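Local atomic coordinates of ABC transporter substrate-binding protein (Bradyrhizobium japonicum, PDB entry 4I1D), a protein that probably captures a small solute in the periplasm for delivery to an ABC importer, and is seen here with D-malate in its pocket. Residues L228-L233 / M301-W306; F104-L109 / F221-G226. All coordinates share one frame; numbering follows the deposited sequence.

How the contacts relate
Both contacts use the long strand 219-235, first at F221-G226 (contact 2), then at L228-L233 (contact 1), and their centres lie 15 Å apart. Strand 100-112 is its antiparallel neighbour in the mixed sheet and joins the two: Q229 N comes within 2.8 Å of Y105 O, a probable hydrogen bond, while F104 CD2 packs 3.6 Å from S230 CB. D-malate binds about 10 Å from the side chain of S107, with T185, S186, G187, W205 and R208 in its pocket. The side chain of V108 in contact 2 is about 8 Å from that of R208, the side chain of Q229 about 12 Å. Y105 stands edge-to-face with W205, one step from the ligand.

Contact 1: L228-L233 / M301-W306; sequences LQSTSL and MSYAWW. With SO4 (sulfate ion), chain H.
M301 N donates to L228 O (3.0 Å, N-H...O 163°) in the plane of that carbonyl, which carries on the parallel pairing of strands 299-300 and 219-235 just before the chain turns into helix 303-306. From the first turn of that helix Y303 reaches back to the strand: with CG anti to the carbonyl carbon (chi1 -66°), the ring leaves the helix toward the strand, and its OH accepts from S230 N (2.9 Å, 164°). The same hydroxyl oxygen fits tightly against Q229 CB, 3.0 Å away at the ring edge and near the ring plane. Within its own segment M301 covers one face of the tyrosine ring, its CG 3.8 Å above the plane and offset toward the rim. Beyond CG the selenomethionine bends at chi3, and M301 CE lies 3.8 Å from Q229 CG. S230 OG lies oblique to the tyrosine ring and is hydrogen-bonded to T64 OG1. A phenylalanine in place of Y303 would probably leave S230 N without this acceptor and open a small gap beside Q229 CB. At the helix start S302 is the N-cap, its OG accepting from W305 N (3.1 Å). A sulfate, probably from the crystallisation liquor, sits at this N-terminus; its exact placement is doubtful, but the amino end of a helix would probably favour an anion. Two N-H groups, one from each chain segment, thus fix the helix start to the strand, with M301 and the tyrosine ring filling the space between them.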
ATOM      1  N   LEU A 228     -11.532 -40.972  -1.491  1.00 47.27           N
ATOM      2  CA  LEU A 228     -12.862 -41.108  -2.084  1.00 44.60           C
ATOM      3  C   LEU A 228     -13.779 -39.989  -1.598  1.00 45.65           C
ATOM      4  O   LEU A 228     -13.990 -39.819  -0.391  1.00 44.34           O
ATOM      5  CB  LEU A 228     -13.465 -42.470  -1.745  1.00 44.02           C
ATOM      6  CG  LEU A 228     -14.861 -42.730  -2.306  1.00 44.88           C
ATOM      7  CD1 LEU A 228     -14.914 -42.476  -3.826  1.00 41.85           C
ATOM      8  CD2 LEU A 228     -15.273 -44.143  -1.971  1.00 43.21           C
ATOM      9  N   GLN A 229     -14.314 -39.229  -2.544  1.00 38.21           N
ATOM     10  CA  GLN A 229     -15.091 -38.041  -2.226  1.00 43.53           C
ATOM     11  C   GLN A 229     -16.397 -38.027  -3.004  1.00 49.24           C
ATOM     12  O   GLN A 229     -16.631 -38.902  -3.838  1.00 45.30           O
ATOM     13  CB  GLN A 229     -14.273 -36.798  -2.561  1.00 43.11           C
ATOM     14  CG  GLN A 229     -12.965 -36.718  -1.781  1.00 43.98           C
ATOM     15  CD  GLN A 229     -11.934 -35.845  -2.484  1.00 48.36           C
ATOM     16  OE1 GLN A 229     -10.930 -36.340  -3.017  1.00 50.70           O
ATOM     17  NE2 GLN A 229     -12.184 -34.547  -2.499  1.00 36.44           N
ATOM     18  N   SER A 230     -17.241 -37.030  -2.741  1.00 42.24           N
ATOM     19  CA  SER A 230     -18.525 -36.938  -3.428  1.00 48.61           C
ATOM     20  C   SER A 230     -19.053 -35.512  -3.493  1.00 44.61           C
ATOM     21  O   SER A 230     -18.743 -34.678  -2.637  1.00 45.37           O
ATOM     22  CB  SER A 230     -19.563 -37.797  -2.699  1.00 51.70           C
ATOM     23  OG  SER A 230     -19.907 -37.203  -1.456  1.00 50.17           O
ATOM     24  N   THR A 231     -19.875 -35.238  -4.501  1.00 44.96           N
ATOM     25  CA  THR A 231     -20.721 -34.046  -4.464  1.00 47.66           C
ATOM     26  C   THR A 231     -22.156 -34.457  -4.133  1.00 49.73           C
ATOM     27  O   THR A 231     -22.535 -35.634  -4.270  1.00 41.00           O
ATOM     28  CB  THR A 231     -20.699 -33.250  -5.789  1.00 48.04           C
ATOM     29  OG1 THR A 231     -21.065 -34.113  -6.869  1.00 43.14           O
ATOM     30  CG2 THR A 231     -19.299 -32.660  -6.049  1.00 44.44           C
ATOM     31  N   SER A 232     -22.938 -33.483  -3.680  1.00 40.66           N
ATOM     32  CA  SER A 232     -24.340 -33.696  -3.348  1.00 44.57           C
ATOM     33  C   SER A 232     -25.206 -32.568  -3.928  1.00 50.23           C
ATOM     34  O   SER A 232     -24.717 -31.463  -4.194  1.00 52.35           O
ATOM     35  CB  SER A 232     -24.535 -33.759  -1.820  1.00 45.60           C
ATOM     36  OG  SER A 232     -23.821 -34.844  -1.255  1.00 53.79           O
ATOM     37  N   LEU A 233     -26.494 -32.852  -4.110  1.00 45.04           N
ATOM     38  CA  LEU A 233     -27.447 -31.852  -4.563  1.00 45.01           C
ATOM     39  C   LEU A 233     -28.133 -31.240  -3.350  1.00 48.65           C
ATOM     40  O   LEU A 233     -28.460 -31.951  -2.395  1.00 42.32           O
ATOM     41  CB  LEU A 233     -28.490 -32.495  -5.462  1.00 44.14           C
ATOM     42  CG  LEU A 233     -27.974 -33.252  -6.686  1.00 46.86           C
ATOM     43  CD1 LEU A 233     -29.153 -33.681  -7.531  1.00 47.39           C
ATOM     44  CD2 LEU A 233     -27.033 -32.373  -7.497  1.00 45.03           C
HETATM   45  N   MSE A 301     -13.366 -39.779   2.534  1.00 53.38           N
HETATM   46  CA  MSE A 301     -13.328 -38.444   3.129  1.00 54.88           C
HETATM   47  C   MSE A 301     -14.459 -38.226   4.132  1.00 51.89           C
HETATM   48  O   MSE A 301     -15.623 -38.514   3.840  1.00 53.62           O
HETATM   49  CB  MSE A 301     -13.375 -37.353   2.061  1.00 49.59           C
HETATM   50  CG  MSE A 301     -13.504 -35.950   2.665  1.00 56.46           C
HETATM   51 SE   MSE A 301     -12.888 -34.547   1.458  0.68 53.01          SE
HETATM   52  CE  MSE A 301     -11.077 -35.225   1.203  1.00 46.04           C
ATOM     53  N   SER A 302     -14.106 -37.727   5.314  1.00 44.35           N
ATOM     54  CA  SER A 302     -15.089 -37.341   6.330  1.00 46.35           C
ATOM     55  C   SER A 302     -15.466 -35.865   6.202  1.00 49.01           C
ATOM     56  O   SER A 302     -14.727 -34.975   6.641  1.00 54.33           O
ATOM     57  CB  SER A 302     -14.539 -37.612   7.744  1.00 54.07           C
ATOM     58  OG  SER A 302     -15.436 -37.161   8.746  1.00 50.86           O
ATOM     59  N   TYR A 303     -16.617 -35.612   5.590  1.00 39.96           N
ATOM     60  CA  TYR A 303     -17.161 -34.264   5.487  1.00 46.32           C
ATOM     61  C   TYR A 303     -17.582 -33.693   6.836  1.00 50.82           C
ATOM     62  O   TYR A 303     -17.555 -32.483   7.028  1.00 51.81           O
ATOM     63  CB  TYR A 303     -18.304 -34.226   4.459  1.00 46.59           C
ATOM     64  CG  TYR A 303     -17.750 -34.509   3.094  1.00 51.13           C
ATOM     65  CD1 TYR A 303     -16.897 -33.596   2.479  1.00 50.33           C
ATOM     66  CD2 TYR A 303     -18.008 -35.711   2.448  1.00 46.51           C
ATOM     67  CE1 TYR A 303     -16.350 -33.854   1.236  1.00 52.05           C
ATOM     68  CE2 TYR A 303     -17.465 -35.982   1.212  1.00 48.83           C
ATOM     69  CZ  TYR A 303     -16.638 -35.051   0.605  1.00 55.67           C
ATOM     70  OH  TYR A 303     -16.092 -35.316  -0.639  1.00 60.67           O
ATOM     71  N   ALA A 304     -17.948 -34.564   7.769  1.00 48.32           N
ATOM     72  CA  ALA A 304     -18.217 -34.128   9.132  1.00 56.84           C
ATOM     73  C   ALA A 304     -16.951 -33.528   9.751  1.00 56.44           C
ATOM     74  O   ALA A 304     -17.016 -32.520  10.442  1.00 62.04           O
ATOM     75  CB  ALA A 304     -18.737 -35.287   9.984  1.00 59.50           C
ATOM     76  N   TRP A 305     -15.799 -34.136   9.500  1.00 49.56           N
ATOM     77  CA  TRP A 305     -14.558 -33.570  10.040  1.00 47.96           C
ATOM     78  C   TRP A 305     -14.205 -32.248   9.353  1.00 55.61           C
ATOM     79  O   TRP A 305     -13.939 -31.253  10.033  1.00 50.19           O
ATOM     80  CB  TRP A 305     -13.370 -34.540   9.974  1.00 43.54           C
ATOM     81  CG  TRP A 305     -12.135 -33.954  10.663  1.00 48.97           C
ATOM     82  CD1 TRP A 305     -11.805 -34.054  11.990  1.00 43.78           C
ATOM     83  CD2 TRP A 305     -11.104 -33.154  10.057  1.00 41.08           C
ATOM     84  NE1 TRP A 305     -10.631 -33.376  12.242  1.00 51.91           N
ATOM     85  CE2 TRP A 305     -10.183 -32.817  11.071  1.00 49.21           C
ATOM     86  CE3 TRP A 305     -10.872 -32.698   8.756  1.00 48.35           C
ATOM     87  CZ2 TRP A 305      -9.052 -32.042  10.825  1.00 54.08           C
ATOM     88  CZ3 TRP A 305      -9.739 -31.929   8.512  1.00 49.88           C
ATOM     89  CH2 TRP A 305      -8.845 -31.612   9.542  1.00 51.06           C
ATOM     90  N   TRP A 306     -14.226 -32.234   8.016  1.00 47.24           N
ATOM     91  CA  TRP A 306     -13.851 -31.034   7.265  1.00 47.48           C
ATOM     92  C   TRP A 306     -14.741 -29.817   7.520  1.00 55.15           C
ATOM     93  O   TRP A 306     -14.278 -28.676   7.436  1.00 57.37           O
ATOM     94  CB  TRP A 306     -13.761 -31.318   5.760  1.00 40.29           C
ATOM     95  CG  TRP A 306     -12.448 -31.890   5.400  1.00 42.86           C
ATOM     96  CD1 TRP A 306     -12.187 -33.172   5.037  1.00 46.22           C
ATOM     97  CD2 TRP A 306     -11.191 -31.207   5.416  1.00 44.91           C
ATOM     98  NE1 TRP A 306     -10.837 -33.333   4.808  1.00 46.98           N
ATOM     99  CE2 TRP A 306     -10.205 -32.139   5.037  1.00 49.98           C
ATOM    100  CE3 TRP A 306     -10.802 -29.896   5.713  1.00 50.13           C
ATOM    101  CZ2 TRP A 306      -8.854 -31.800   4.932  1.00 53.73           C
ATOM    102  CZ3 TRP A 306      -9.455 -29.563   5.614  1.00 53.21           C
ATOM    103  CH2 TRP A 306      -8.503 -30.510   5.227  1.00 53.20           C
TER
HETATM  104  S   SO4 H 404     -18.990 -37.932   6.996  0.95120.68           S
HETATM  105  O1  SO4 H 404     -18.647 -38.425   5.661  0.95116.87           O
HETATM  106  O2  SO4 H 404     -20.370 -37.446   6.978  0.95117.04           O
HETATM  107  O3  SO4 H 404     -18.827 -38.993   7.990  0.95115.75           O
HETATM  108  O4  SO4 H 404     -18.093 -36.839   7.357  0.95126.84           O

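Contact 2: F104-L109 / F221-G226; sequences FYSSVL and FTYNQG. With SO4 (sulfate ion), chain K.
V108 meets F221 and Y223 with separate branches: its CG2 comes 3.5 Å from F221 CD2, oblique to that ring, and its CG1 lies 3.9 Å from Y223 CD1. Setting CG1 anti to the carbonyl carbon (chi1 -67°) puts that branch on the Y223 side and leaves CG2 for F221. V108 CB rests on the backbone at T222 O, 3.4 Å away. The two rings support each other, F221 CE2 lying 3.5 Å above the Y223 plane, over its centre, while Y223 CD1 falls in the plane of the F221 ring at its edge. S106 OG touches the Y223 rim at CE1 and hydrogen-bonds with Q298; Y223 OH is hydrogen-bonded to Q287 O. The strands 104-109 and 221-223 run at 124° to each other, and their one direct backbone bond, T222 N to L109 O, is long at 3.3 Å but lies nearly along the C=O axis. Next to it a water bridges the two segments, accepting from L109 N and donating to T222 O and N224 O. Two local devices shape the corner beyond. T222 OG1 accepts from N224 N (2.9 Å), an ST turn, and a type II turn from Y223 to G226 is closed by G226 N donating to Y223 O (2.8 Å). G226 CA then lies 3.4 Å from S107 O, where a beta carbon would press on V108 CG1 and be crowded by Y223 O. Helix 206-214, which carries R208 of the malate pocket, packs on F221 and Y223 through N206. Around the corner the link is thus apolar contact of V108, one long backbone bond and a water, while regular pairing resumes at I227.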
ATOM      1  N   PHE A 104     -19.693 -39.949  -6.913  1.00 50.75           N
ATOM      2  CA  PHE A 104     -18.424 -40.104  -6.215  1.00 50.51           C
ATOM      3  C   PHE A 104     -17.249 -39.946  -7.168  1.00 55.11           C
ATOM      4  O   PHE A 104     -17.287 -40.457  -8.292  1.00 55.21           O
ATOM      5  CB  PHE A 104     -18.345 -41.468  -5.552  1.00 53.26           C
ATOM      6  CG  PHE A 104     -19.234 -41.612  -4.365  1.00 54.97           C
ATOM      7  CD1 PHE A 104     -20.536 -42.054  -4.516  1.00 47.93           C
ATOM      8  CD2 PHE A 104     -18.765 -41.316  -3.091  1.00 49.49           C
ATOM      9  CE1 PHE A 104     -21.361 -42.201  -3.415  1.00 50.64           C
ATOM     10  CE2 PHE A 104     -19.584 -41.449  -1.988  1.00 54.55           C
ATOM     11  CZ  PHE A 104     -20.891 -41.890  -2.149  1.00 50.45           C
ATOM     12  N   TYR A 105     -16.222 -39.223  -6.714  1.00 44.64           N
ATOM     13  CA  TYR A 105     -14.960 -39.091  -7.439  1.00 42.08           C
ATOM     14  C   TYR A 105     -13.798 -39.306  -6.492  1.00 47.43           C
ATOM     15  O   TYR A 105     -13.973 -39.248  -5.276  1.00 45.53           O
ATOM     16  CB  TYR A 105     -14.841 -37.710  -8.078  1.00 40.96           C
ATOM     17  CG  TYR A 105     -14.875 -36.538  -7.114  1.00 47.28           C
ATOM     18  CD1 TYR A 105     -13.715 -35.853  -6.769  1.00 48.14           C
ATOM     19  CD2 TYR A 105     -16.067 -36.102  -6.569  1.00 42.93           C
ATOM     20  CE1 TYR A 105     -13.753 -34.755  -5.904  1.00 45.95           C
ATOM     21  CE2 TYR A 105     -16.113 -35.019  -5.701  1.00 44.06           C
ATOM     22  CZ  TYR A 105     -14.959 -34.348  -5.377  1.00 43.51           C
ATOM     23  OH  TYR A 105     -15.032 -33.271  -4.521  1.00 45.45           O
ATOM     24  N   SER A 106     -12.611 -39.531  -7.046  1.00 51.81           N
ATOM     25  CA  SER A 106     -11.429 -39.759  -6.222  1.00 51.98           C
ATOM     26  C   SER A 106     -10.285 -38.821  -6.569  1.00 47.82           C
ATOM     27  O   SER A 106     -10.100 -38.451  -7.731  1.00 41.08           O
ATOM     28  CB  SER A 106     -10.953 -41.204  -6.359  1.00 51.60           C
ATOM     29  OG  SER A 106     -11.975 -42.112  -5.994  1.00 55.13           O
ATOM     30  N   SER A 107      -9.525 -38.438  -5.544  1.00 40.79           N
ATOM     31  CA  SER A 107      -8.206 -37.861  -5.748  1.00 40.76           C
ATOM     32  C   SER A 107      -7.245 -39.035  -5.710  1.00 45.60           C
ATOM     33  O   SER A 107      -7.231 -39.778  -4.745  1.00 50.37           O
ATOM     34  CB  SER A 107      -7.863 -36.864  -4.643  1.00 43.40           C
ATOM     35  OG  SER A 107      -8.701 -35.719  -4.724  1.00 50.87           O
ATOM     36  N   VAL A 108      -6.461 -39.216  -6.766  1.00 45.34           N
ATOM     37  CA  VAL A 108      -5.613 -40.400  -6.880  1.00 36.40           C
ATOM     38  C   VAL A 108      -4.154 -40.072  -7.200  1.00 46.43           C
ATOM     39  O   VAL A 108      -3.832 -38.988  -7.700  1.00 50.17           O
ATOM     40  CB  VAL A 108      -6.156 -41.398  -7.947  1.00 49.16           C
ATOM     41  CG1 VAL A 108      -7.485 -42.004  -7.502  1.00 45.15           C
ATOM     42  CG2 VAL A 108      -6.305 -40.712  -9.304  1.00 40.95           C
ATOM     43  N   LEU A 109      -3.276 -41.016  -6.884  1.00 43.25           N
ATOM     44  CA  LEU A 109      -1.907 -40.990  -7.358  1.00 42.81           C
ATOM     45  C   LEU A 109      -1.900 -41.325  -8.856  1.00 47.10           C
ATOM     46  O   LEU A 109      -2.175 -42.462  -9.256  1.00 49.57           O
ATOM     47  CB  LEU A 109      -1.070 -42.008  -6.570  1.00 47.25           C
ATOM     48  CG  LEU A 109       0.410 -42.188  -6.939  1.00 56.56           C
ATOM     49  CD1 LEU A 109       1.098 -40.851  -7.046  1.00 56.43           C
ATOM     50  CD2 LEU A 109       1.154 -43.098  -5.940  1.00 63.35           C
ATOM     51  N   PHE A 221      -3.196 -44.406 -13.269  1.00 49.71           N
ATOM     52  CA  PHE A 221      -3.349 -44.119 -11.850  1.00 48.90           C
ATOM     53  C   PHE A 221      -3.787 -45.359 -11.102  1.00 52.72           C
ATOM     54  O   PHE A 221      -4.178 -46.356 -11.705  1.00 52.40           O
ATOM     55  CB  PHE A 221      -4.355 -42.980 -11.617  1.00 43.20           C
ATOM     56  CG  PHE A 221      -5.798 -43.387 -11.780  1.00 52.25           C
ATOM     57  CD1 PHE A 221      -6.434 -43.269 -13.007  1.00 59.93           C
ATOM     58  CD2 PHE A 221      -6.524 -43.868 -10.699  1.00 52.32           C
ATOM     59  CE1 PHE A 221      -7.774 -43.632 -13.158  1.00 59.74           C
ATOM     60  CE2 PHE A 221      -7.861 -44.237 -10.840  1.00 55.21           C
ATOM     61  CZ  PHE A 221      -8.488 -44.116 -12.072  1.00 58.23           C
ATOM     62  N   THR A 222      -3.715 -45.290  -9.780  1.00 56.16           N
ATOM     63  CA  THR A 222      -4.187 -46.377  -8.937  1.00 57.71           C
ATOM     64  C   THR A 222      -5.245 -45.840  -7.994  1.00 55.81           C
ATOM     65  O   THR A 222      -5.216 -44.663  -7.631  1.00 51.68           O
ATOM     66  CB  THR A 222      -3.047 -46.981  -8.094  1.00 58.44           C
ATOM     67  OG1 THR A 222      -3.575 -48.019  -7.259  1.00 57.23           O
ATOM     68  CG2 THR A 222      -2.422 -45.914  -7.209  1.00 52.65           C
ATOM     69  N   TYR A 223      -6.188 -46.690  -7.606  1.00 56.29           N
ATOM     70  CA  TYR A 223      -7.142 -46.301  -6.576  1.00 52.19           C
ATOM     71  C   TYR A 223      -6.546 -46.565  -5.187  1.00 50.85           C
ATOM     72  O   TYR A 223      -7.059 -46.086  -4.171  1.00 48.47           O
ATOM     73  CB  TYR A 223      -8.485 -47.017  -6.747  1.00 53.11           C
ATOM     74  CG  TYR A 223      -9.412 -46.377  -7.774  1.00 51.91           C
ATOM     75  CD1 TYR A 223      -9.937 -45.100  -7.572  1.00 44.93           C
ATOM     76  CD2 TYR A 223      -9.778 -47.062  -8.926  1.00 56.22           C
ATOM     77  CE1 TYR A 223     -10.780 -44.510  -8.501  1.00 48.69           C
ATOM     78  CE2 TYR A 223     -10.632 -46.486  -9.866  1.00 54.22           C
ATOM     79  CZ  TYR A 223     -11.128 -45.215  -9.648  1.00 53.55           C
ATOM     80  OH  TYR A 223     -11.972 -44.658 -10.580  1.00 56.26           O
ATOM     81  N   ASN A 224      -5.451 -47.315  -5.142  1.00 45.88           N
ATOM     82  CA  ASN A 224      -4.843 -47.606  -3.844  1.00 54.73           C
ATOM     83  C   ASN A 224      -4.510 -46.326  -3.082  1.00 50.76           C
ATOM     84  O   ASN A 224      -3.798 -45.462  -3.589  1.00 45.96           O
ATOM     85  CB  ASN A 224      -3.602 -48.478  -3.981  1.00 50.34           C
ATOM     86  CG  ASN A 224      -3.157 -49.053  -2.652  1.00 59.91           C
ATOM     87  OD1 ASN A 224      -3.980 -49.536  -1.870  1.00 67.84           O
ATOM     88  ND2 ASN A 224      -1.858 -48.990  -2.379  1.00 46.45           N
ATOM     89  N   GLN A 225      -5.046 -46.207  -1.874  1.00 50.59           N
ATOM     90  CA  GLN A 225      -4.841 -45.026  -1.033  1.00 47.49           C
ATOM     91  C   GLN A 225      -5.419 -43.760  -1.652  1.00 52.92           C
ATOM     92  O   GLN A 225      -5.043 -42.648  -1.272  1.00 57.38           O
ATOM     93  CB  GLN A 225      -3.360 -44.819  -0.692  1.00 45.47           C
ATOM     94  CG  GLN A 225      -2.757 -45.943   0.151  1.00 54.01           C
ATOM     95  CD  GLN A 225      -1.601 -45.468   1.020  1.00 53.88           C
ATOM     96  OE1 GLN A 225      -0.835 -44.583   0.629  1.00 51.65           O
ATOM     97  NE2 GLN A 225      -1.486 -46.041   2.216  1.00 57.54           N
ATOM     98  N   GLY A 226      -6.330 -43.927  -2.605  1.00 49.45           N
ATOM     99  CA  GLY A 226      -7.033 -42.784  -3.160  1.00 41.40           C
ATOM    100  C   GLY A 226      -7.907 -42.172  -2.086  1.00 46.65           C
ATOM    101  O   GLY A 226      -8.245 -42.835  -1.105  1.00 45.15           O
TER
HETATM  102  S   SO4 K 407      -3.619 -51.244  -8.196  1.00123.04           S
HETATM  103  O1  SO4 K 407      -3.677 -52.526  -8.892  1.00126.34           O
HETATM  104  O2  SO4 K 407      -4.791 -50.435  -8.552  1.00121.93           O
HETATM  105  O3  SO4 K 407      -3.580 -51.480  -6.749  1.00113.48           O
HETATM  106  O4  SO4 K 407      -2.410 -50.551  -8.630  1.00122.19           O
HETATM  107  O   HOH W   1      -4.584 -43.217  -5.324  1.00 53.65           O